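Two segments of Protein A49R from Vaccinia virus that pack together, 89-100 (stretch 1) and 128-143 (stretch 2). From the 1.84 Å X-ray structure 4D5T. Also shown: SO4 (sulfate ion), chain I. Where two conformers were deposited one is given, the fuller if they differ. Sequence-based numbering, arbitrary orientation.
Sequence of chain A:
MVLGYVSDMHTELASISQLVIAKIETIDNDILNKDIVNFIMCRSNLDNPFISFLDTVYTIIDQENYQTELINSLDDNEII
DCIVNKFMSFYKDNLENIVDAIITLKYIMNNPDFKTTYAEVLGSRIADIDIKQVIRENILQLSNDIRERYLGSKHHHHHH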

# COMPACT_ATOMS: atom_id res chain seq x y z
N SER A 89 -2.51 8.56 8.48
CA SER A 89 -1.22 8.68 7.75
C SER A 89 -1.45 9.35 6.41
O SER A 89 -0.59 10.06 5.91
N PHE A 90 -2.62 9.15 5.83
CA PHE A 90 -2.91 9.73 4.50
C PHE A 90 -2.94 11.23 4.53
O PHE A 90 -2.79 11.92 3.48
N TYR A 91 -3.14 11.81 5.73
CA TYR A 91 -3.23 13.25 5.86
C TYR A 91 -1.91 13.87 6.31
O TYR A 91 -1.82 15.07 6.47
N LYS A 92 -0.90 13.03 6.53
CA LYS A 92 0.42 13.49 7.03
C LYS A 92 1.50 13.31 5.99
O LYS A 92 1.20 12.86 4.89
N ASP A 93 2.75 13.65 6.33
CA ASP A 93 3.83 13.75 5.36
C ASP A 93 4.86 12.63 5.41
O ASP A 93 6.01 12.81 4.92
N ASN A 94 4.49 11.50 5.97
CA ASN A 94 5.41 10.37 6.09
C ASN A 94 4.99 9.25 5.15
O ASN A 94 3.96 8.62 5.37
N LEU A 95 5.77 8.99 4.13
CA LEU A 95 5.39 7.99 3.13
C LEU A 95 5.46 6.57 3.66
O LEU A 95 4.64 5.76 3.30
N GLU A 96 6.47 6.27 4.47
CA GLU A 96 6.54 4.93 5.07
C GLU A 96 5.25 4.59 5.79
O GLU A 96 4.70 3.50 5.64
N ASN A 97 4.71 5.56 6.48
CA ASN A 97 3.42 5.33 7.22
C ASN A 97 2.25 5.17 6.33
O ASN A 97 1.30 4.40 6.64
N ILE A 98 2.25 5.91 5.22
CA ILE A 98 1.23 5.75 4.20
C ILE A 98 1.25 4.36 3.54
O ILE A 98 0.19 3.72 3.39
N VAL A 99 2.44 3.88 3.23
CA VAL A 99 2.60 2.58 2.64
C VAL A 99 2.18 1.49 3.63
O VAL A 99 1.40 0.55 3.31
N ASP A 100 2.58 1.66 4.88
CA ASP A 100 2.11 0.75 5.96
C ASP A 100 0.59 0.76 6.10
O ASP A 100 -0.03 -0.31 6.27
N ASP A 128 -10.82 10.97 -1.09
CA ASP A 128 -10.54 12.34 -0.74
C ASP A 128 -9.06 12.65 -0.41
O ASP A 128 -8.73 13.79 -0.05
N ILE A 129 -8.18 11.67 -0.50
CA ILE A 129 -6.75 11.90 -0.15
C ILE A 129 -5.99 12.55 -1.28
O ILE A 129 -6.44 12.64 -2.44
N ASP A 130 -4.83 13.07 -0.94
CA ASP A 130 -3.97 13.75 -1.90
C ASP A 130 -2.51 13.54 -1.52
O ASP A 130 -1.90 14.35 -0.84
N ILE A 131 -1.94 12.47 -1.97
CA ILE A 131 -0.61 12.05 -1.53
C ILE A 131 0.50 12.16 -2.57
O ILE A 131 1.59 11.60 -2.39
N LYS A 132 0.21 12.69 -3.75
CA LYS A 132 1.22 12.73 -4.80
C LYS A 132 2.55 13.43 -4.31
O LYS A 132 3.63 12.96 -4.64
N GLN A 133 2.48 14.54 -3.57
CA GLN A 133 3.70 15.21 -3.12
C GLN A 133 4.49 14.40 -2.12
O GLN A 133 5.71 14.36 -2.18
N VAL A 134 3.78 13.70 -1.24
CA VAL A 134 4.47 12.86 -0.31
C VAL A 134 5.13 11.68 -1.06
O VAL A 134 6.21 11.25 -0.67
N ILE A 135 4.52 11.15 -2.11
CA ILE A 135 5.19 10.08 -2.90
C ILE A 135 6.49 10.69 -3.56
O ILE A 135 7.55 10.11 -3.44
N ARG A 136 6.35 11.83 -4.23
CA ARG A 136 7.45 12.46 -4.97
C ARG A 136 8.64 12.69 -4.07
O ARG A 136 9.77 12.46 -4.46
N GLU A 137 8.36 13.27 -2.93
CA GLU A 137 9.39 13.70 -2.05
C GLU A 137 10.16 12.54 -1.39
O GLU A 137 11.29 12.73 -0.96
N ASN A 138 9.50 11.40 -1.21
CA ASN A 138 10.02 10.37 -0.36
C ASN A 138 10.21 8.96 -0.97
O ASN A 138 10.82 8.11 -0.32
N ILE A 139 9.73 8.67 -2.19
CA ILE A 139 9.79 7.28 -2.64
C ILE A 139 11.18 6.66 -2.82
O ILE A 139 11.42 5.48 -2.49
N LEU A 140 12.12 7.45 -3.32
CA LEU A 140 13.48 6.90 -3.52
C LEU A 140 14.07 6.49 -2.15
O LEU A 140 14.64 5.41 -2.00
N GLN A 141 13.95 7.38 -1.17
CA GLN A 141 14.48 7.06 0.15
C GLN A 141 13.78 5.86 0.76
O GLN A 141 14.44 5.06 1.43
N LEU A 142 12.46 5.81 0.63
CA LEU A 142 11.69 4.70 1.19
C LEU A 142 12.11 3.36 0.57
O LEU A 142 12.27 2.36 1.27
N SER A 143 12.32 3.38 -0.74
CA SER A 143 12.89 2.19 -1.42
C SER A 143 14.22 1.73 -0.74
O SER A 143 14.42 0.55 -0.49

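When two helices cross at right angles, a single well-placed side chain can carry much of the contact, and Leu-95 of A49R illustrates the principle. Helix 95-100 crosses helix 132-143 at 90°, with axes 10.2 Å apart at closest approach. Leu-95 points toward the second helix and, with chi1 t and chi2 p, sits as a knob among Val-134, Ile-135, Asn-138 and Leu-142. Its CD1 lies 3.9 Å from Ile-135 CG1, while its CG lies 3.8 Å from Leu-142 CD2. Leu-142 adopts the same t, p rotamer, which brings its CD2 within 3.8 Å of Val-99 CG2 and its CD1 within 3.8 Å of Glu-96 CB.

Ile-98 (m, t) extends the apolar layer, its CD1 3.9 Å from Val-134 CG1 and its CG2 3.8 Å from Ile-131 CD1. Ahead of the helices, Ile-129 (p, t) places CG2 3.6 Å from Phe-90 CB.

No direct hydrogen bond joins the stretches; water does so instead. Asn-138, chi1 m, turns its amide back to its own helix, ND2 donating to Val-134 O (3.0 Å), and also to a water that donates to Asp-93 O. A second water links Phe-90 O to Asp-130 N. Outside the interface, Lys-132 NZ donates to sulfate O3 at 2.6 Å.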

# COMPACT_ATOMS: atom_id res chain seq x y z
CB SER A 89 -0.49 7.32 7.55
OG SER A 89 -0.21 6.65 8.79
CB PHE A 90 -4.23 9.24 3.92
CG PHE A 90 -4.27 7.81 3.60
CD1 PHE A 90 -3.33 7.24 2.77
CD2 PHE A 90 -5.22 7.00 4.18
CE1 PHE A 90 -3.36 5.91 2.48
CE2 PHE A 90 -5.26 5.66 3.90
CZ PHE A 90 -4.33 5.10 3.03
CB TYR A 91 -4.28 13.60 6.86
CG TYR A 91 -5.70 12.96 6.61
CD1 TYR A 91 -6.24 12.86 5.35
CD2 TYR A 91 -6.47 12.52 7.70
CE1 TYR A 91 -7.53 12.39 5.15
CE2 TYR A 91 -7.76 12.00 7.53
CZ TYR A 91 -8.30 11.99 6.25
OH TYR A 91 -9.63 11.54 6.10
CB LYS A 92 0.74 12.75 8.34
CG LYS A 92 -0.27 13.08 9.42
CD LYS A 92 -0.01 12.32 10.70
CE LYS A 92 0.74 13.23 11.67
NZ LYS A 92 0.46 12.82 13.07
CB ASP A 93 4.58 15.09 5.53
CG ASP A 93 3.69 16.29 5.24
OD1 ASP A 93 2.70 16.18 4.48
OD2 ASP A 93 3.98 17.37 5.79
CB ASN A 94 5.46 9.89 7.57
CG ASN A 94 6.45 8.75 7.80
OD1 ASN A 94 6.43 7.72 7.14
ND2 ASN A 94 7.34 8.95 8.78
CB LEU A 95 6.26 8.10 1.87
CG LEU A 95 5.87 7.16 0.72
CD1 LEU A 95 4.47 7.46 0.19
CD2 LEU A 95 6.94 7.30 -0.41
CB GLU A 96 7.72 4.81 6.02
CG GLU A 96 7.92 3.41 6.57
CD GLU A 96 9.32 3.31 7.25
OE1 GLU A 96 9.84 4.31 7.74
OE2 GLU A 96 9.94 2.26 7.21
CB ASN A 97 3.18 6.42 8.29
CG ASN A 97 4.19 6.33 9.43
OD1 ASN A 97 4.82 5.33 9.61
ND2 ASN A 97 4.28 7.36 10.22
CB ILE A 98 1.36 6.87 3.14
CG1 ILE A 98 0.84 8.18 3.75
CG2 ILE A 98 0.57 6.52 1.86
CD1 ILE A 98 1.22 9.40 2.98
CB VAL A 99 4.02 2.37 2.11
CG1 VAL A 99 4.26 0.89 1.72
CG2 VAL A 99 4.23 3.23 0.92
CB ASP A 100 2.79 1.19 7.29
CG ASP A 100 2.35 0.36 8.50
OD1 ASP A 100 2.63 -0.83 8.55
OD2 ASP A 100 1.67 0.89 9.37
CB ASP A 128 -11.46 12.76 0.42
CG ASP A 128 -12.89 13.01 -0.04
OD1 ASP A 128 -13.17 13.11 -1.27
OD2 ASP A 128 -13.75 13.09 0.85
CB ILE A 129 -6.04 10.61 0.35
CG1 ILE A 129 -5.70 9.61 -0.80
CG2 ILE A 129 -6.82 9.98 1.51
CD1 ILE A 129 -4.88 8.41 -0.37
CB ASP A 130 -4.33 15.21 -1.94
CG ASP A 130 -3.44 16.00 -2.88
OD1 ASP A 130 -2.71 15.36 -3.76
OD2 ASP A 130 -3.55 17.26 -2.65
CB ILE A 131 -0.63 10.62 -0.90
CG1 ILE A 131 -1.05 9.49 -1.89
CG2 ILE A 131 -1.53 10.59 0.34
CD1 ILE A 131 -0.81 8.08 -1.36
CB LYS A 132 0.67 13.40 -6.10
CG LYS A 132 -0.25 12.47 -6.90
CD LYS A 132 -0.96 13.11 -8.12
CE LYS A 132 -0.06 13.36 -9.27
NZ LYS A 132 -0.90 13.74 -10.44
CB GLN A 133 3.39 16.57 -2.53
CG GLN A 133 4.60 17.22 -1.87
CD GLN A 133 5.72 17.57 -2.84
OE1 GLN A 133 5.54 17.62 -4.06
NE2 GLN A 133 6.91 17.80 -2.27
CB VAL A 134 3.49 12.33 0.76
CG1 VAL A 134 4.26 11.63 1.81
CG2 VAL A 134 2.82 13.51 1.40
CB ILE A 135 4.24 9.49 -3.95
CG1 ILE A 135 3.06 8.71 -3.24
CG2 ILE A 135 4.89 8.49 -4.92
CD1 ILE A 135 1.87 8.34 -4.08
CB ARG A 136 7.12 13.95 -5.29
CG ARG A 136 6.45 14.23 -6.57
CD ARG A 136 6.21 15.72 -6.88
NE ARG A 136 4.97 15.71 -7.61
CZ ARG A 136 3.78 16.14 -7.21
NH1 ARG A 136 3.58 16.78 -6.06
NH2 ARG A 136 2.74 16.02 -8.06
CB GLU A 137 8.75 14.67 -1.05
CG GLU A 137 9.69 15.52 -0.22
CD GLU A 137 9.07 16.73 0.47
OE1 GLU A 137 7.87 17.13 0.35
OE2 GLU A 137 9.92 17.36 1.11
CB ASN A 138 9.09 10.23 0.87
CG ASN A 138 9.03 11.46 1.71
OD1 ASN A 138 10.03 11.83 2.34
ND2 ASN A 138 7.91 12.20 1.61
CB ILE A 139 8.94 6.99 -3.93
CG1 ILE A 139 8.75 5.45 -4.09
CG2 ILE A 139 9.48 7.68 -5.15
CD1 ILE A 139 7.44 5.02 -4.54
CB LEU A 140 14.33 7.88 -4.27
CG LEU A 140 13.86 8.19 -5.71
CD1 LEU A 140 14.82 9.17 -6.34
CD2 LEU A 140 13.67 7.00 -6.68
CB GLN A 141 14.34 8.24 1.10
CG GLN A 141 14.95 8.03 2.47
CD GLN A 141 16.45 7.79 2.42
OE1 GLN A 141 17.19 8.67 2.03
NE2 GLN A 141 16.90 6.60 2.81
CB LEU A 142 10.22 4.88 0.99
CG LEU A 142 9.39 3.71 1.51
CD1 LEU A 142 9.59 3.47 2.99
CD2 LEU A 142 7.94 3.98 1.26
CB SER A 143 13.10 2.52 -2.90
OG SER A 143 13.74 1.43 -3.58
S SO4 I . -3.79 16.08 -10.12
O1 SO4 I . -4.79 15.24 -10.83
O2 SO4 I . -3.13 17.07 -10.99
O3 SO4 I . -2.83 15.19 -9.52
O4 SO4 I . -4.49 16.82 -9.05
O HOH W 1 -4.31 13.43 1.95
O HOH W 2 7.22 14.47 3.25